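PDB 5BUM: chitinase A, which hydrolyses chitin through its glycoside hydrolase family 18 domain, its LysM domain being the carbohydrate-binding module joined to it. Local coordinates for the interface of chains A and B. Residues are numbered along the deposited sequence; one frame, centred on the assembly and turned at random. Chains: chain A/B, Chitinase A.

The interface of chains A and B. Residues chain A 43-45; chain B 7, 43, 45.
A:Gln45 meets B:Gly43 through backbone atoms: the amide N of A:Gln45 donates a hydrogen bond to the carbonyl O of B:Gly43 at 3.0 Å. The bond is fairly straight, 158° at the hydrogen, but the donor stands above the carbonyl plane. From the opposite face the side-chain NE2 of B:Gln45 donates to the same O at 3.1 Å, so two bonds grip this oxygen, one from each chain. NE2 also donates to the hydroxyl OG1 of B:Thr7 at 2.9 Å; together the two bonds fix the rotation of the B:Gln45 amide. A bend at chi2 (-58°) folds this side chain back toward both acceptors.

Other contacts are looser packing, with no hydrogen bond between the two side-chain amides. The extended side chain of A:Gln45 crosses that of B:Gln45 at about a right angle, yet their terminal amides lie nearly parallel, 22° apart, with the two NE2 atoms 3.7 Å from each other. OE1 of A:Gln45 lies 3.9 Å from the methyl CG2 of B:Thr7. Nearer its base, CG of B:Gln45 rests 3.4 Å from the carbonyl O of A:Gly43. An alanine in place of B:Gln45 would probably leave B:Thr7 OG1 without this donor and open a gap beside A:Gly43 and the A:Gln45 amide.

The patch is not two-fold symmetric, and the pairing may reflect crystal packing. In each LysM domain Gly43 lies in the loop leading into strand 45-47, which Gln45 opens; B:Thr7 ends strand 5-7.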
# COMPACT_ATOMS: atom_id res chain seq x y z
N GLY A 43 -8.18 -0.48 -1.20
CA GLY A 43 -7.40 -1.34 -2.08
C GLY A 43 -6.00 -1.65 -1.57
O GLY A 43 -5.26 -2.47 -2.14
N GLN A 44 -5.61 -1.00 -0.49
CA GLN A 44 -4.27 -1.27 0.09
C GLN A 44 -4.22 -2.75 0.44
O GLN A 44 -5.16 -3.28 0.98
CB GLN A 44 -4.11 -0.40 1.33
CG GLN A 44 -2.77 -0.48 2.08
CD GLN A 44 -2.74 0.48 3.27
OE1 GLN A 44 -3.74 1.17 3.53
NE2 GLN A 44 -1.63 0.51 4.00
N GLN A 45 -3.15 -3.44 0.13
CA GLN A 45 -3.06 -4.87 0.36
C GLN A 45 -2.22 -5.09 1.53
O GLN A 45 -1.13 -4.54 1.61
CB GLN A 45 -2.41 -5.57 -0.83
CG GLN A 45 -3.26 -5.36 -2.09
CD GLN A 45 -2.69 -6.03 -3.29
OE1 GLN A 45 -1.64 -6.69 -3.22
NE2 GLN A 45 -3.37 -5.85 -4.42
N THR B 7 1.98 -2.11 -6.62
CA THR B 7 1.71 -2.31 -5.23
C THR B 7 2.98 -2.01 -4.44
O THR B 7 3.97 -2.72 -4.56
CB THR B 7 1.25 -3.75 -4.96
OG1 THR B 7 -0.07 -3.92 -5.50
CG2 THR B 7 1.22 -4.06 -3.46
N GLY B 43 1.60 -1.53 0.65
CA GLY B 43 0.51 -2.15 -0.11
C GLY B 43 -0.41 -1.23 -0.89
O GLY B 43 -1.37 -1.69 -1.50
N GLN B 45 -1.96 0.97 -3.78
CA GLN B 45 -2.09 0.82 -5.21
C GLN B 45 -1.74 2.12 -5.94
O GLN B 45 -2.56 3.06 -5.91
CB GLN B 45 -3.54 0.47 -5.57
CG GLN B 45 -4.04 -0.81 -4.90
CD GLN B 45 -3.19 -2.00 -5.27
OE1 GLN B 45 -3.40 -2.61 -6.30
NE2 GLN B 45 -2.24 -2.35 -4.41